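Local coordinates for protein chitinase (Paenibacillus sp. FPU-7, PDB 5GZT) that probably hydrolyses internal beta-1,4 linkages between N-acetylglucosamine units in chitin and chitodextrins, acting as a multidomain endochitinase with two family 18 glycoside hydrolase domains, at residues B[279-284]-B[299-304]; B[286-291]-B[345-350]. All blocks are in the same frame, centred on the assembly; numbering follows the deposited sequence.

Contact 1 of 2, residues B[279-284]-B[299-304]; sequences IVSYIP and TKFTHL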
loop_
_atom_site.group_PDB
_atom_site.type_symbol
_atom_site.label_atom_id
_atom_site.label_comp_id
_atom_site.label_asym_id
_atom_site.label_seq_id
_atom_site.Cartn_x
_atom_site.Cartn_y
_atom_site.Cartn_z
ATOM N N ILE B 279 0.733 0.683 1.613
ATOM C CA ILE B 279 -0.609 0.590 0.998
ATOM C C ILE B 279 -0.425 0.047 -0.373
ATOM O O ILE B 279 0.162 0.696 -1.202
ATOM C CB ILE B 279 -1.339 1.911 0.976
ATOM C CG1 ILE B 279 -1.538 2.436 2.419
ATOM C CG2 ILE B 279 -2.695 1.689 0.305
ATOM C CD1 ILE B 279 -2.000 3.875 2.459
ATOM N N VAL B 280 -0.791 -1.212 -0.556
ATOM C CA VAL B 280 -0.683 -1.894 -1.822
ATOM C C VAL B 280 -2.014 -1.781 -2.587
ATOM O O VAL B 280 -2.995 -2.383 -2.199
ATOM C CB VAL B 280 -0.342 -3.361 -1.637
ATOM C CG1 VAL B 280 -0.460 -4.121 -2.953
ATOM C CG2 VAL B 280 1.102 -3.464 -1.129
ATOM N N SER B 281 -2.006 -0.958 -3.617
ATOM C CA SER B 281 -3.132 -0.773 -4.539
ATOM C C SER B 281 -3.030 -1.659 -5.783
ATOM O O SER B 281 -2.155 -1.451 -6.602
ATOM C CB SER B 281 -3.248 0.712 -4.913
ATOM O OG SER B 281 -4.202 0.934 -5.970
ATOM N N TYR B 282 -3.878 -2.672 -5.899
ATOM C CA TYR B 282 -3.962 -3.509 -7.103
ATOM C C TYR B 282 -4.660 -2.669 -8.149
ATOM O O TYR B 282 -5.657 -2.007 -7.834
ATOM C CB TYR B 282 -4.768 -4.799 -6.914
ATOM C CG TYR B 282 -3.971 -5.986 -6.422
ATOM C CD1 TYR B 282 -3.770 -6.201 -5.062
ATOM C CD2 TYR B 282 -3.426 -6.903 -7.289
ATOM C CE1 TYR B 282 -3.065 -7.315 -4.602
ATOM C CE2 TYR B 282 -2.705 -7.998 -6.815
ATOM C CZ TYR B 282 -2.516 -8.205 -5.467
ATOM O OH TYR B 282 -1.839 -9.309 -4.970
ATOM N N ILE B 283 -4.130 -2.689 -9.375
ATOM C CA ILE B 283 -4.665 -1.942 -10.512
ATOM C C ILE B 283 -4.837 -2.921 -11.644
ATOM O O ILE B 283 -3.894 -3.583 -12.001
ATOM C CB ILE B 283 -3.694 -0.842 -10.948
ATOM C CG1 ILE B 283 -3.840 0.368 -10.024
ATOM C CG2 ILE B 283 -3.962 -0.410 -12.399
ATOM C CD1 ILE B 283 -4.827 1.422 -10.514
ATOM N N PRO B 284 -6.039 -2.990 -12.249
ATOM C CA PRO B 284 -6.318 -4.011 -13.207
ATOM C C PRO B 284 -5.736 -3.666 -14.588
ATOM O O PRO B 284 -5.813 -2.522 -15.036
ATOM C CB PRO B 284 -7.845 -3.973 -13.322
ATOM C CG PRO B 284 -8.197 -2.590 -13.012
ATOM C CD PRO B 284 -7.221 -2.164 -11.960
ATOM N N THR B 299 -0.640 9.609 -4.712
ATOM C CA THR B 299 -0.243 10.095 -3.368
ATOM C C THR B 299 -0.873 9.302 -2.240
ATOM O O THR B 299 -0.425 9.394 -1.137
ATOM C CB THR B 299 -0.491 11.598 -3.136
ATOM O OG1 THR B 299 -1.899 11.904 -3.067
ATOM C CG2 THR B 299 0.149 12.458 -4.273
ATOM N N LYS B 300 -1.907 8.525 -2.503
ATOM C CA LYS B 300 -2.627 7.802 -1.442
ATOM C C LYS B 300 -2.215 6.345 -1.228
ATOM O O LYS B 300 -2.824 5.610 -0.406
ATOM C CB LYS B 300 -4.090 7.881 -1.754
ATOM C CG LYS B 300 -4.581 9.284 -2.014
ATOM C CD LYS B 300 -4.370 10.150 -0.796
ATOM C CE LYS B 300 -4.732 11.582 -1.131
ATOM N NZ LYS B 300 -5.210 12.153 0.124
ATOM N N PHE B 301 -1.176 5.918 -1.932
ATOM C CA PHE B 301 -0.708 4.582 -1.708
ATOM C C PHE B 301 0.775 4.539 -1.910
ATOM O O PHE B 301 1.344 5.480 -2.438
ATOM C CB PHE B 301 -1.436 3.554 -2.583
ATOM C CG PHE B 301 -1.513 3.871 -4.059
ATOM C CD1 PHE B 301 -0.420 3.687 -4.903
ATOM C CD2 PHE B 301 -2.732 4.199 -4.645
ATOM C CE1 PHE B 301 -0.530 3.951 -6.279
ATOM C CE2 PHE B 301 -2.872 4.480 -5.988
ATOM C CZ PHE B 301 -1.768 4.354 -6.832
ATOM N N THR B 302 1.396 3.454 -1.508
ATOM C CA THR B 302 2.858 3.358 -1.578
ATOM C C THR B 302 3.317 2.393 -2.620
ATOM O O THR B 302 4.475 2.513 -3.117
ATOM C CB THR B 302 3.483 2.931 -0.238
ATOM O OG1 THR B 302 3.039 1.613 0.099
ATOM C CG2 THR B 302 3.081 3.882 0.818
ATOM N N HIS B 303 2.461 1.440 -2.949
ATOM C CA HIS B 303 2.765 0.402 -3.931
ATOM C C HIS B 303 1.593 0.234 -4.877
ATOM O O HIS B 303 0.454 0.248 -4.447
ATOM C CB HIS B 303 2.966 -0.939 -3.289
ATOM C CG HIS B 303 4.206 -1.071 -2.467
ATOM N ND1 HIS B 303 4.486 -0.264 -1.382
ATOM C CD2 HIS B 303 5.200 -1.995 -2.510
ATOM C CE1 HIS B 303 5.604 -0.671 -0.813
ATOM N NE2 HIS B 303 6.081 -1.685 -1.506
ATOM N N LEU B 304 1.884 -0.000 -6.145
ATOM C CA LEU B 304 0.889 -0.216 -7.187
ATOM C C LEU B 304 1.246 -1.566 -7.802
ATOM O O LEU B 304 2.391 -1.776 -8.208
ATOM C CB LEU B 304 0.931 0.984 -8.092
ATOM C CG LEU B 304 0.477 1.170 -9.553
ATOM C CD1 LEU B 304 -0.321 0.006 -10.073
ATOM C CD2 LEU B 304 -0.144 2.544 -9.766
#
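Ser281 lays its CB over one face of the Phe301 ring, a CH-pi contact 3.8 Å from the ring centroid and shifted toward the rim at CD2. The Phe301 CG sits between the backbone N and the carbonyl carbon (chi1 50°), and the ring beyond it presents a face to Ser281. Its CB meets Ile279 CG2 at 3.7 Å, the two side chains crossing at about a right angle. On the sheet face that carries Val280 and His303, Val280 CG2 packs on His303 CB at 3.8 Å; on the other face, Leu304 CD1 comes up against Ile283 CG1 at 3.5 Å.

Thr302 ties the start of the pairing. Its OG1 accepts from Ile279 N at 2.9 Å, nearly straight at 164°, and also shares a 2.8 Å hydrogen bond with His303 ND1, lying at the edge of the imidazole. Ile279 O is gripped twice, by Thr302 N and His303 N, and Ser281 N donates to His303 O to carry on the parallel ladder.

The end of strand 264-284 and strand 303-312 form the first two strands of the family 18 TIM barrel. Strand 264-284 runs between 303-312 and 619-623, so it also closes the barrel, while Tyr639 and Leu642 of helix 633-642 cover Ile279 and Glu452 holds His303 NE2.

Contact 2 of 2, residues B[286-291]-B[345-350]; sequences WVDWAK and ESNLAY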
loop_
_atom_site.group_PDB
_atom_site.type_symbol
_atom_site.label_atom_id
_atom_site.label_comp_id
_atom_site.label_asym_id
_atom_site.label_seq_id
_atom_site.Cartn_x
_atom_site.Cartn_y
_atom_site.Cartn_z
ATOM N N TRP B 286 -6.877 -4.533 -17.390
ATOM C CA TRP B 286 -7.923 -4.538 -18.415
ATOM C C TRP B 286 -8.642 -3.220 -18.474
ATOM O O TRP B 286 -9.614 -3.112 -19.165
ATOM C CB TRP B 286 -8.916 -5.708 -18.184
ATOM C CG TRP B 286 -9.344 -5.970 -16.761
ATOM C CD1 TRP B 286 -10.347 -5.346 -16.064
ATOM C CD2 TRP B 286 -8.794 -6.942 -15.861
ATOM N NE1 TRP B 286 -10.456 -5.883 -14.782
ATOM C CE2 TRP B 286 -9.481 -6.814 -14.621
ATOM C CE3 TRP B 286 -7.750 -7.865 -15.963
ATOM C CZ2 TRP B 286 -9.213 -7.636 -13.526
ATOM C CZ3 TRP B 286 -7.443 -8.639 -14.879
ATOM C CH2 TRP B 286 -8.173 -8.538 -13.672
ATOM N N VAL B 287 -8.241 -2.243 -17.675
ATOM C CA VAL B 287 -8.658 -0.873 -17.907
ATOM C C VAL B 287 -7.571 -0.241 -18.779
ATOM O O VAL B 287 -6.324 -0.518 -18.611
ATOM C CB VAL B 287 -8.840 -0.118 -16.554
ATOM C CG1 VAL B 287 -9.095 1.378 -16.731
ATOM C CG2 VAL B 287 -9.963 -0.767 -15.761
ATOM N N ASP B 288 -8.025 0.619 -19.678
ATOM C CA ASP B 288 -7.114 1.365 -20.525
ATOM C C ASP B 288 -6.739 2.598 -19.812
ATOM O O ASP B 288 -7.471 3.573 -19.816
ATOM C CB ASP B 288 -7.753 1.627 -21.894
ATOM C CG ASP B 288 -6.857 2.419 -22.832
ATOM O OD1 ASP B 288 -5.897 3.129 -22.417
ATOM O OD2 ASP B 288 -7.149 2.308 -24.002
ATOM N N TRP B 289 -5.591 2.551 -19.127
ATOM C CA TRP B 289 -5.242 3.609 -18.230
ATOM C C TRP B 289 -4.917 4.887 -18.933
ATOM O O TRP B 289 -5.082 5.952 -18.333
ATOM C CB TRP B 289 -4.143 3.195 -17.234
ATOM C CG TRP B 289 -4.746 2.278 -16.255
ATOM C CD1 TRP B 289 -4.579 0.946 -16.165
ATOM C CD2 TRP B 289 -5.715 2.632 -15.278
ATOM N NE1 TRP B 289 -5.390 0.432 -15.197
ATOM C CE2 TRP B 289 -6.095 1.452 -14.624
ATOM C CE3 TRP B 289 -6.297 3.849 -14.890
ATOM C CZ2 TRP B 289 -7.031 1.426 -13.596
ATOM C CZ3 TRP B 289 -7.214 3.842 -13.850
ATOM C CH2 TRP B 289 -7.580 2.618 -13.208
ATOM N N ALA B 290 -4.501 4.835 -20.221
ATOM C CA ALA B 290 -4.181 6.069 -20.904
ATOM C C ALA B 290 -5.456 6.817 -21.242
ATOM O O ALA B 290 -5.470 8.052 -21.114
ATOM C CB ALA B 290 -3.331 5.826 -22.163
ATOM N N LYS B 291 -6.515 6.116 -21.669
ATOM C CA LYS B 291 -7.837 6.778 -21.913
ATOM C C LYS B 291 -8.696 7.049 -20.632
ATOM O O LYS B 291 -9.816 7.564 -20.719
ATOM C CB LYS B 291 -8.759 5.911 -22.724
ATOM C CG LYS B 291 -8.418 5.523 -24.141
ATOM C CD LYS B 291 -9.541 4.525 -24.562
ATOM C CE LYS B 291 -9.582 4.147 -26.044
ATOM N NZ LYS B 291 -8.289 3.525 -26.434
ATOM N N GLU B 345 1.202 -2.299 -22.688
ATOM C CA GLU B 345 2.409 -1.499 -22.748
ATOM C C GLU B 345 2.061 -0.067 -22.515
ATOM O O GLU B 345 2.756 0.631 -21.765
ATOM C CB GLU B 345 3.166 -1.710 -24.079
ATOM C CG GLU B 345 3.594 -3.170 -24.270
ATOM C CD GLU B 345 4.808 -3.388 -25.188
ATOM O OE1 GLU B 345 5.027 -2.573 -26.128
ATOM O OE2 GLU B 345 5.520 -4.415 -24.981
ATOM N N SER B 346 1.005 0.405 -23.143
ATOM C CA SER B 346 0.499 1.730 -22.801
ATOM C C SER B 346 0.190 1.868 -21.253
ATOM O O SER B 346 0.515 2.874 -20.595
ATOM C CB SER B 346 -0.802 1.960 -23.574
ATOM O OG SER B 346 -1.223 3.285 -23.383
ATOM N N ASN B 347 -0.471 0.850 -20.712
ATOM C CA ASN B 347 -0.906 0.878 -19.291
ATOM C C ASN B 347 0.296 1.065 -18.389
ATOM O O ASN B 347 0.403 2.098 -17.619
ATOM C CB ASN B 347 -1.608 -0.414 -18.980
ATOM C CG ASN B 347 -3.075 -0.392 -19.347
ATOM O OD1 ASN B 347 -3.628 0.605 -19.691
ATOM N ND2 ASN B 347 -3.706 -1.503 -19.220
ATOM N N LEU B 348 1.237 0.111 -18.555
ATOM C CA LEU B 348 2.467 0.069 -17.784
ATOM C C LEU B 348 3.236 1.369 -17.886
ATOM O O LEU B 348 3.749 1.837 -16.878
ATOM C CB LEU B 348 3.320 -1.086 -18.185
ATOM C CG LEU B 348 3.448 -2.435 -17.482
ATOM C CD1 LEU B 348 2.967 -2.463 -16.041
ATOM C CD2 LEU B 348 2.910 -3.610 -18.275
ATOM N N ALA B 349 3.299 1.984 -19.073
ATOM C CA ALA B 349 3.966 3.289 -19.205
ATOM C C ALA B 349 3.265 4.372 -18.417
ATOM O O ALA B 349 3.930 5.159 -17.727
ATOM C CB ALA B 349 4.089 3.707 -20.680
ATOM N N TYR B 350 1.927 4.404 -18.476
ATOM C CA TYR B 350 1.131 5.434 -17.772
ATOM C C TYR B 350 1.309 5.325 -16.256
ATOM O O TYR B 350 1.426 6.341 -15.574
ATOM C CB TYR B 350 -0.368 5.382 -18.163
ATOM C CG TYR B 350 -1.226 6.226 -17.256
ATOM C CD1 TYR B 350 -1.450 7.591 -17.514
ATOM C CD2 TYR B 350 -1.815 5.660 -16.123
ATOM C CE1 TYR B 350 -2.241 8.373 -16.652
ATOM C CE2 TYR B 350 -2.595 6.434 -15.269
ATOM C CZ TYR B 350 -2.793 7.776 -15.538
ATOM O OH TYR B 350 -3.563 8.494 -14.670
HETATM O O HOH W 1 -3.406 2.551 -21.712
#
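Ser346 meets Ala290 first, its OG lying 3.5 Å from Ala290 CB. That hydroxyl also donates to a bound water, which accepts from Ala290 N as well and gives its own protons to Asp288 OD1 and Asn347 OD1; the water thus joins the helix to the loop through four hydrogen bonds.

One residue on, Asn347 carries most of the polar contact. Its CG lies anti to the carbonyl carbon (chi1 -85°), and the amide beyond it grips the loop backbone at two points. OD1 accepts from Trp289 N at 2.8 Å, an almost straight bond of 167°. ND2 donates to Val287 O at 2.9 Å, more bent and with the acceptor tilted out of the amide plane. ND2 has a second partner in Tyr306 OH. The amide crosses the Trp289 side chain at about a right angle, its plane 60° from the indole, and OD1 approaches Trp289 CD1 to 3.7 Å.

Tyr350, a turn further along the helix, has Trp289 O above the centre of one ring face, 3.8 Å from the plane, and Trp289 CB against its CD2.

Within the loop, Asp288 OD1 accepts from Lys291 N in an Asx motif, and OD2 forms a salt bridge with Lys291 NZ. Donors, Trp289 N and the water, face Asn347 OD1, and the acceptor Val287 O faces ND2, a pairing consistent with the modelled flip of the amide: a single side chain reads the loop's N-H and C=O, with water and Asp288 completing the network.

Overall arrangement
Contact 1 is buried in the barrel wall, whereas contact 2, its centre about 15 Å from that of contact 1, is only partly buried, where the loop after strand 264-284 meets helix 344-352. The two interleave along the chain: 286-291 lies between the two segments of contact 1, and 299-304 between the two of contact 2. They also touch, Trp289 NE1 probably donating to Pro284 O. Chemistry follows place. The strand pair relies on backbone ladder bonds, a threonine hydroxyl that joins them and side-chain packing that includes a CH-pi contact; the loop and helix are joined instead by a side-chain amide, a bridging water and a tyrosine ring, beside a salt bridge within the loop.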